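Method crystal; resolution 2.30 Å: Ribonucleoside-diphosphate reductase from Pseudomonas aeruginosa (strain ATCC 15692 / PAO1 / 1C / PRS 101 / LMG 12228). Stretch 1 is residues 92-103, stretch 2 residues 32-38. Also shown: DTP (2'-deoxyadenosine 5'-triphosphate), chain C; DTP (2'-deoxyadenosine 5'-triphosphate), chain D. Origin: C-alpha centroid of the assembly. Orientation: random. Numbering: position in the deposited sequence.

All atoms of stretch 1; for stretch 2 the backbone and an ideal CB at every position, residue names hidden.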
ATOM      1  N   SER A  92     -43.021  35.227  -1.504  1.00150.30           N
ATOM      2  CA  SER A  92     -44.149  36.029  -1.029  1.00151.33           C
ATOM      3  C   SER A  92     -45.390  35.594  -1.801  1.00146.19           C
ATOM      4  O   SER A  92     -45.744  36.176  -2.828  1.00151.15           O
ATOM      5  CB  SER A  92     -43.869  37.517  -1.206  1.00159.57           C
ATOM      6  OG  SER A  92     -42.793  37.939  -0.387  1.00162.75           O
ATOM      7  N   GLY A  93     -46.059  34.562  -1.294  1.00120.85           N
ATOM      8  CA  GLY A  93     -47.264  34.055  -1.914  1.00116.13           C
ATOM      9  C   GLY A  93     -46.973  33.201  -3.136  1.00114.69           C
ATOM     10  O   GLY A  93     -45.842  33.079  -3.608  1.00115.38           O
ATOM     11  N   GLY A  94     -48.035  32.600  -3.657  1.00125.35           N
ATOM     12  CA  GLY A  94     -47.907  31.746  -4.821  1.00124.49           C
ATOM     13  C   GLY A  94     -49.235  31.111  -5.166  1.00120.84           C
ATOM     14  O   GLY A  94     -50.284  31.499  -4.647  1.00120.27           O
ATOM     15  N   THR A  95     -49.176  30.125  -6.060  1.00121.06           N
ATOM     16  CA  THR A  95     -50.356  29.370  -6.462  1.00118.57           C
ATOM     17  C   THR A  95     -49.982  27.903  -6.599  1.00114.84           C
ATOM     18  O   THR A  95     -48.947  27.575  -7.186  1.00116.07           O
ATOM     19  CB  THR A  95     -50.937  29.890  -7.781  1.00121.32           C
ATOM     20  OG1 THR A  95     -49.913  29.912  -8.783  1.00124.80           O
ATOM     21  CG2 THR A  95     -51.509  31.292  -7.602  1.00126.14           C
ATOM     22  N   ILE A  96     -50.829  27.026  -6.058  1.00110.38           N
ATOM     23  CA  ILE A  96     -50.593  25.591  -6.068  1.00107.16           C
ATOM     24  C   ILE A  96     -51.880  24.883  -6.467  1.00104.08           C
ATOM     25  O   ILE A  96     -52.985  25.401  -6.292  1.00104.98           O
ATOM     26  CB  ILE A  96     -50.100  25.074  -4.700  1.00105.34           C
ATOM     27  CG1 ILE A  96     -50.961  25.663  -3.578  1.00104.96           C
ATOM     28  CG2 ILE A  96     -48.626  25.418  -4.505  1.00107.91           C
ATOM     29  CD1 ILE A  96     -50.632  25.132  -2.202  1.00102.41           C
ATOM     30  N   HIS A  97     -51.723  23.678  -7.006  1.00 98.87           N
ATOM     31  CA  HIS A  97     -52.866  22.904  -7.463  1.00 96.29           C
ATOM     32  C   HIS A  97     -53.525  22.181  -6.296  1.00 92.95           C
ATOM     33  O   HIS A  97     -52.885  21.857  -5.292  1.00 90.80           O
ATOM     34  CB  HIS A  97     -52.443  21.894  -8.529  1.00 94.63           C
ATOM     35  CG  HIS A  97     -52.168  22.512  -9.865  1.00 97.51           C
ATOM     36  ND1 HIS A  97     -50.919  22.966 -10.233  1.00100.91           N
ATOM     37  CD2 HIS A  97     -52.984  22.760 -10.916  1.00 99.41           C
ATOM     38  CE1 HIS A  97     -50.976  23.462 -11.456  1.00104.75           C
ATOM     39  NE2 HIS A  97     -52.217  23.348 -11.894  1.00103.73           N
ATOM     40  N   ILE A  98     -54.827  21.931  -6.441  1.00 91.99           N
ATOM     41  CA  ILE A  98     -55.581  21.284  -5.372  1.00 88.94           C
ATOM     42  C   ILE A  98     -55.048  19.879  -5.126  1.00 85.36           C
ATOM     43  O   ILE A  98     -54.963  19.423  -3.978  1.00 83.08           O
ATOM     44  CB  ILE A  98     -57.082  21.276  -5.718  1.00 89.67           C
ATOM     45  CG1 ILE A  98     -57.924  20.949  -4.484  1.00 87.87           C
ATOM     46  CG2 ILE A  98     -57.371  20.307  -6.852  1.00 89.17           C
ATOM     47  CD1 ILE A  98     -58.148  22.147  -3.588  1.00 91.18           C
ATOM     48  N   GLU A  99     -54.675  19.170  -6.196  1.00 78.28           N
ATOM     49  CA  GLU A  99     -54.109  17.833  -6.044  1.00 75.29           C
ATOM     50  C   GLU A  99     -52.721  17.885  -5.421  1.00 74.68           C
ATOM     51  O   GLU A  99     -52.296  16.924  -4.770  1.00 71.42           O
ATOM     52  CB  GLU A  99     -54.056  17.127  -7.400  1.00 75.16           C
ATOM     53  CG  GLU A  99     -55.404  17.013  -8.094  1.00 75.37           C
ATOM     54  CD  GLU A  99     -56.388  16.150  -7.325  1.00 73.08           C
ATOM     55  OE1 GLU A  99     -55.965  15.126  -6.749  1.00 71.22           O
ATOM     56  OE2 GLU A  99     -57.587  16.500  -7.293  1.00 73.05           O
ATOM     57  N   GLU A 100     -52.002  18.993  -5.611  1.00 86.23           N
ATOM     58  CA  GLU A 100     -50.702  19.158  -4.972  1.00 87.65           C
ATOM     59  C   GLU A 100     -50.839  19.198  -3.456  1.00 85.02           C
ATOM     60  O   GLU A 100     -49.934  18.758  -2.736  1.00 84.25           O
ATOM     61  CB  GLU A 100     -50.037  20.434  -5.494  1.00 92.60           C
ATOM     62  CG  GLU A 100     -48.517  20.380  -5.580  1.00 95.42           C
ATOM     63  CD  GLU A 100     -47.943  21.493  -6.443  1.00101.41           C
ATOM     64  OE1 GLU A 100     -48.636  21.939  -7.383  1.00102.98           O
ATOM     65  OE2 GLU A 100     -46.800  21.925  -6.180  1.00104.28           O
ATOM     66  N   ILE A 101     -51.967  19.704  -2.956  1.00 75.74           N
ATOM     67  CA  ILE A 101     -52.213  19.750  -1.519  1.00 72.26           C
ATOM     68  C   ILE A 101     -52.649  18.384  -1.008  1.00 69.80           C
ATOM     69  O   ILE A 101     -52.189  17.927   0.046  1.00 67.39           O
ATOM     70  CB  ILE A 101     -53.262  20.832  -1.205  1.00 72.69           C
ATOM     71  CG1 ILE A 101     -52.822  22.171  -1.808  1.00 76.55           C
ATOM     72  CG2 ILE A 101     -53.484  20.935   0.309  1.00 72.22           C
ATOM     73  CD1 ILE A 101     -53.839  23.245  -1.698  1.00 78.56           C
ATOM     74  N   GLN A 102     -53.553  17.721  -1.735  1.00 68.13           N
ATOM     75  CA  GLN A 102     -53.986  16.382  -1.349  1.00 65.54           C
ATOM     76  C   GLN A 102     -52.794  15.445  -1.197  1.00 63.81           C
ATOM     77  O   GLN A 102     -52.746  14.633  -0.266  1.00 60.76           O
ATOM     78  CB  GLN A 102     -54.970  15.833  -2.385  1.00 64.23           C
ATOM     79  CG  GLN A 102     -56.332  16.515  -2.399  1.00 65.05           C
ATOM     80  CD  GLN A 102     -57.251  16.009  -1.303  1.00 63.99           C
ATOM     81  OE1 GLN A 102     -56.955  16.144  -0.114  1.00 63.35           O
ATOM     82  NE2 GLN A 102     -58.374  15.418  -1.699  1.00 62.65           N
ATOM     83  N   ASP A 103     -51.817  15.551  -2.100  1.00 60.60           N
ATOM     84  CA  ASP A 103     -50.640  14.693  -2.020  1.00 59.99           C
ATOM     85  C   ASP A 103     -49.825  14.985  -0.768  1.00 62.12           C
ATOM     86  O   ASP A 103     -49.339  14.060  -0.107  1.00 58.63           O
ATOM     87  CB  ASP A 103     -49.779  14.867  -3.272  1.00 61.51           C
ATOM     88  CG  ASP A 103     -50.321  14.102  -4.466  1.00 60.26           C
ATOM     89  OD1 ASP A 103     -51.475  13.626  -4.399  1.00 58.15           O
ATOM     90  OD2 ASP A 103     -49.592  13.978  -5.473  1.00 61.07           O
ATOM     91  N   UNK A  32     -51.048  33.493  -0.577  1.00128.51           N
ATOM     92  CA  UNK A  32     -51.164  32.126  -1.071  1.00123.04           C
ATOM     93  C   UNK A  32     -52.584  31.818  -1.539  1.00120.48           C
ATOM     94  O   UNK A  32     -53.552  32.054  -0.818  1.00120.51           O
ATOM     95  CB  UNK A  32     -50.745  31.135   0.016  1.00123.04           C
ATOM     96  N   UNK A  33     -52.696  31.282  -2.753  1.00116.54           N
ATOM     97  CA  UNK A  33     -53.973  30.897  -3.334  1.00113.96           C
ATOM     98  C   UNK A  33     -53.833  29.518  -3.964  1.00109.65           C
ATOM     99  O   UNK A  33     -52.729  28.987  -4.109  1.00108.14           O
ATOM    100  CB  UNK A  33     -54.442  31.925  -4.366  1.00113.96           C
ATOM    101  N   UNK A  34     -54.969  28.934  -4.340  1.00109.85           N
ATOM    102  CA  UNK A  34     -55.014  27.560  -4.822  1.00106.15           C
ATOM    103  C   UNK A  34     -55.816  27.502  -6.113  1.00107.92           C
ATOM    104  O   UNK A  34     -56.881  28.120  -6.225  1.00110.09           O
ATOM    105  CB  UNK A  34     -55.617  26.629  -3.768  1.00106.15           C
ATOM    106  N   UNK A  35     -55.301  26.752  -7.083  1.00110.06           N
ATOM    107  CA  UNK A  35     -56.017  26.490  -8.327  1.00111.91           C
ATOM    108  C   UNK A  35     -57.023  25.378  -8.053  1.00108.16           C
ATOM    109  O   UNK A  35     -56.647  24.213  -7.900  1.00104.49           O
ATOM    110  CB  UNK A  35     -55.060  26.110  -9.459  1.00111.91           C
ATOM    111  N   UNK A  36     -58.304  25.732  -7.988  1.00107.82           N
ATOM    112  CA  UNK A  36     -59.339  24.739  -7.753  1.00104.32           C
ATOM    113  C   UNK A  36     -59.332  23.691  -8.866  1.00104.37           C
ATOM    114  O   UNK A  36     -58.602  23.795  -9.857  1.00106.08           O
ATOM    115  CB  UNK A  36     -60.711  25.408  -7.654  1.00104.32           C
ATOM    116  N   UNK A  37     -60.165  22.662  -8.687  1.00105.73           N
ATOM    117  CA  UNK A  37     -60.238  21.582  -9.666  1.00105.33           C
ATOM    118  C   UNK A  37     -60.504  22.122 -11.062  1.00110.25           C
ATOM    119  O   UNK A  37     -59.999  21.584 -12.054  1.00109.49           O
ATOM    120  CB  UNK A  37     -61.327  20.580  -9.275  1.00105.33           C
ATOM    121  N   UNK A  38     -61.296  23.189 -11.160  1.00119.82           N
ATOM    122  CA  UNK A  38     -61.677  23.772 -12.445  1.00124.88           C
ATOM    123  C   UNK A  38     -61.500  25.287 -12.365  1.00127.16           C
ATOM    124  O   UNK A  38     -62.433  26.019 -12.022  1.00129.99           O
ATOM    125  CB  UNK A  38     -63.117  23.407 -12.813  1.00124.88           C
TER
HETATM  126  PG  DTP C1001     -65.419  20.781  -2.624  1.00 89.75           P
HETATM  127  O1G DTP C1001     -66.054  21.628  -1.588  1.00 88.73           O
HETATM  128  O2G DTP C1001     -64.953  19.419  -2.077  1.00 86.06           O
HETATM  129  O3G DTP C1001     -66.327  20.524  -3.810  1.00 92.68           O
HETATM  130  PB  DTP C1001     -62.608  20.893  -2.959  1.00 88.97           P
HETATM  131  O1B DTP C1001     -62.522  19.454  -3.285  1.00 89.04           O
HETATM  132  O2B DTP C1001     -61.576  21.708  -3.716  1.00 88.89           O
HETATM  133  O3B DTP C1001     -64.084  21.433  -3.196  1.00 88.02           O
HETATM  134  PA  DTP C1001     -62.676  19.895  -0.318  1.00 88.48           P
HETATM  135  O1A DTP C1001     -62.985  20.459   1.008  1.00 88.61           O
HETATM  136  O2A DTP C1001     -63.692  18.867  -0.825  1.00 85.32           O
HETATM  137  O3A DTP C1001     -62.470  21.056  -1.385  1.00 89.67           O
HETATM  138  O5' DTP C1001     -61.267  19.256  -0.372  1.00 88.67           O
HETATM  139  C5' DTP C1001     -60.208  20.103   0.085  1.00 91.25           C
HETATM  140  C4' DTP C1001     -58.862  19.549  -0.294  1.00 94.21           C
HETATM  141  O4' DTP C1001     -58.114  20.564  -0.991  1.00 97.42           O
HETATM  142  C3' DTP C1001     -57.999  19.199   0.909  1.00 95.48           C
HETATM  143  O3' DTP C1001     -56.996  18.237   0.582  1.00 95.04           O
HETATM  144  C2' DTP C1001     -57.380  20.544   1.264  1.00 98.01           C
HETATM  145  C1' DTP C1001     -57.340  21.306  -0.056  1.00100.13           C
HETATM  146  N9  DTP C1001     -57.876  22.663   0.022  1.00103.28           N
HETATM  147  C8  DTP C1001     -59.178  23.077  -0.075  1.00103.97           C
HETATM  148  N7  DTP C1001     -59.350  24.360   0.130  1.00103.69           N
HETATM  149  C5  DTP C1001     -58.067  24.827   0.375  1.00103.90           C
HETATM  150  C6  DTP C1001     -57.566  26.108   0.668  1.00104.92           C
HETATM  151  N6  DTP C1001     -58.345  27.175   0.887  1.00105.24           N
HETATM  152  N1  DTP C1001     -56.229  26.237   0.816  1.00105.29           N
HETATM  153  C2  DTP C1001     -55.462  25.149   0.697  1.00104.98           C
HETATM  154  N3  DTP C1001     -55.827  23.889   0.459  1.00104.61           N
HETATM  155  C4  DTP C1001     -57.148  23.794   0.301  1.00104.01           C
HETATM  156  PG  DTP D1002     -65.003  15.890  -4.259  0.95 79.93           P
HETATM  157  O1G DTP D1002     -64.990  17.162  -3.569  0.95 80.85           O
HETATM  158  O2G DTP D1002     -66.202  15.050  -3.956  0.95 79.11           O
HETATM  159  O3G DTP D1002     -64.844  16.017  -5.745  0.95 82.35           O
HETATM  160  PB  DTP D1002     -62.728  15.210  -2.584  0.95 75.47           P
HETATM  161  O1B DTP D1002     -62.288  16.610  -2.469  0.95 79.33           O
HETATM  162  O2B DTP D1002     -61.524  14.294  -2.747  0.95 77.18           O
HETATM  163  O3B DTP D1002     -63.745  15.036  -3.796  0.95 79.93           O
HETATM  164  PA  DTP D1002     -64.459  15.691  -0.327  0.95 76.43           P
HETATM  165  O1A DTP D1002     -65.603  14.908   0.182  0.95 75.12           O
HETATM  166  O2A DTP D1002     -64.916  16.972  -1.043  0.95 79.78           O
HETATM  167  O3A DTP D1002     -63.585  14.797  -1.312  0.95 76.55           O
HETATM  168  O5' DTP D1002     -63.401  16.096   0.763  0.95 73.17           O
HETATM  169  C5' DTP D1002     -63.044  15.153   1.785  0.95 70.92           C
HETATM  170  C4' DTP D1002     -61.555  14.909   1.834  0.95 70.10           C
HETATM  171  O4' DTP D1002     -61.192  14.514   3.174  0.95 67.93           O
HETATM  172  C3' DTP D1002     -61.051  13.802   0.896  0.95 70.41           C
HETATM  173  O3' DTP D1002     -60.031  14.302   0.031  0.95 69.44           O
HETATM  174  C2' DTP D1002     -60.472  12.739   1.831  0.95 68.65           C
HETATM  175  C1' DTP D1002     -60.978  13.119   3.211  0.95 67.52           C
HETATM  176  N9  DTP D1002     -62.214  12.457   3.625  0.95 64.65           N
HETATM  177  C8  DTP D1002     -63.481  12.970   3.707  0.95 62.99           C
HETATM  178  N7  DTP D1002     -64.391  12.096   4.062  0.95 63.19           N
HETATM  179  C5  DTP D1002     -63.671  10.922   4.228  0.95 62.77           C
HETATM  180  C6  DTP D1002     -64.053   9.619   4.598  0.95 61.41           C
HETATM  181  N6  DTP D1002     -65.318   9.247   4.810  0.95 61.74           N
HETATM  182  N1  DTP D1002     -63.083   8.688   4.700  0.95 61.69           N
HETATM  183  C2  DTP D1002     -61.822   9.040   4.436  0.95 61.56           C
HETATM  184  N3  DTP D1002     -61.346  10.228   4.060  0.95 62.83           N
HETATM  185  C4  DTP D1002     -62.327  11.133   3.972  0.95 63.73           C

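Strand 33-35 pairs in parallel with strand 95-97; the CA atoms of Ile96 and position 34 are 5.0 Å apart. In these extended strands, side chains alternate between the face carrying Ile96 and the face carrying Thr95 and His97.

At position 32 CA-to-CB points sideways, and the ideal CB lies 4.7 Å from Gly94 O. The glycines of stretch 1 offer no side chains, so a medium or long apolar group could lie over their backbone. The residue is Leu32, whose end comes nearer than its CB.

Position 33 lies on the Thr95 face, its ideal CB 4.4 Å from Thr95 CG2, with open space beyond; beta-branched, polar or long charged residues all fit. It is Arg33, extended (chi1 m, then t, t), its end leading away. Arg33 N donates to Gly94 O at 3.1 Å and 160°, and Ile96 N returns a weak bond to Arg33 O at 3.4 Å.

Position 34 turns to the Ile96 face. The ideal CB is 4.3 Å from Ile101 CD1, and the adenine of the chain C nucleotide lies on the same side, which favours a compact apolar residue such as valine, isoleucine or alanine. Val34 (chi1 t) sends CG1 to within 3.6 Å of Ile101 CD1 and 4.1 Å of Ile98 CD1, while its CG2 lies 3.5 Å from adenine N1.

At position 35 the ideal CB is 4.2 Å from His97 CD2, beside an imidazole that an aliphatic or aromatic side chain could cover. Ile35 places CD1 3.8 Å from the His97 ring centroid, 15° off the normal, a CH-pi contact over the face. Ile35 N donates to Ile96 O at 2.8 Å; Ile98 N gives a weak bond to Ile35 O at 3.3 Å.

The CB of 36 points away from stretch 1, but triphosphate oxygens lie within reach of a long basic chain. Lys36 makes a weak hydrogen bond from NZ to O2B of the chain C nucleotide at 3.4 Å.

Position 37 has its ideal CB 4.6 Å from Ile98 CG2, with the Glu99 carboxylate and phosphates of both nucleotides ahead: a long cation suits, lysine or arginine. Arg37 forms a salt bridge, NE and NH2 donating to Glu99 OE2 at 2.9 and 3.0 Å. NH1 reaches O1B of the chain D nucleotide at 3.2 Å and, weakly, O1B of chain C at 2.7 Å, while Ile98 CG1 lies over one guanidinium face.

Position 38 is out of reach; it is Asn38.

Stretch 2, residues 32-38: LRVIKRN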
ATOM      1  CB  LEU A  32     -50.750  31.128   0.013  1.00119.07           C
ATOM      2  CG  LEU A  32     -49.378  30.471  -0.151  1.00118.61           C
ATOM      3  CD1 LEU A  32     -49.050  29.609   1.064  1.00114.85           C
ATOM      4  CD2 LEU A  32     -49.319  29.638  -1.427  1.00116.69           C
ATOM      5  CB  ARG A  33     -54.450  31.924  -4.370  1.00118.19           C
ATOM      6  CG  ARG A  33     -54.743  33.297  -3.779  1.00123.05           C
ATOM      7  CD  ARG A  33     -55.274  34.267  -4.823  1.00127.77           C
ATOM      8  NE  ARG A  33     -55.572  35.576  -4.250  1.00132.81           N
ATOM      9  CZ  ARG A  33     -56.119  36.583  -4.924  1.00138.17           C
ATOM     10  NH1 ARG A  33     -56.434  36.438  -6.205  1.00138.90           N
ATOM     11  NH2 ARG A  33     -56.352  37.740  -4.316  1.00142.91           N
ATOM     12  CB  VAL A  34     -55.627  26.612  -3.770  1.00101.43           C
ATOM     13  CG1 VAL A  34     -55.473  25.160  -4.213  1.00 96.93           C
ATOM     14  CG2 VAL A  34     -54.987  26.837  -2.410  1.00100.73           C
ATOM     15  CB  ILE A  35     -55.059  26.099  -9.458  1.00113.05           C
ATOM     16  CG1 ILE A  35     -53.946  27.143  -9.613  1.00117.86           C
ATOM     17  CG2 ILE A  35     -55.827  25.942 -10.766  1.00113.84           C
ATOM     18  CD1 ILE A  35     -52.768  26.655 -10.428  1.00118.47           C
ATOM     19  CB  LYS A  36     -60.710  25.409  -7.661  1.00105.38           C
ATOM     20  CG  LYS A  36     -60.949  26.158  -6.356  1.00105.76           C
ATOM     21  CD  LYS A  36     -61.608  25.270  -5.308  1.00101.32           C
ATOM     22  CE  LYS A  36     -63.087  25.056  -5.606  1.00100.42           C
ATOM     23  NZ  LYS A  36     -63.735  24.144  -4.619  1.00 97.16           N
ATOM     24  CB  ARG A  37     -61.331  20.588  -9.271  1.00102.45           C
ATOM     25  CG  ARG A  37     -61.077  19.895  -7.948  1.00100.27           C
ATOM     26  CD  ARG A  37     -61.111  18.379  -8.074  1.00 97.68           C
ATOM     27  NE  ARG A  37     -60.194  17.732  -7.140  1.00 95.71           N
ATOM     28  CZ  ARG A  37     -60.452  17.528  -5.852  1.00 95.53           C
ATOM     29  NH1 ARG A  37     -61.603  17.929  -5.327  1.00 96.93           N
ATOM     30  NH2 ARG A  37     -59.552  16.925  -5.083  1.00 93.46           N
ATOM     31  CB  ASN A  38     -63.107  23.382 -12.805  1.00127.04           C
ATOM     32  CG  ASN A  38     -64.062  23.524 -11.637  1.00127.75           C
ATOM     33  OD1 ASN A  38     -63.639  23.663 -10.488  1.00128.09           O
ATOM     34  ND2 ASN A  38     -65.358  23.475 -11.922  1.00128.53           N
TER
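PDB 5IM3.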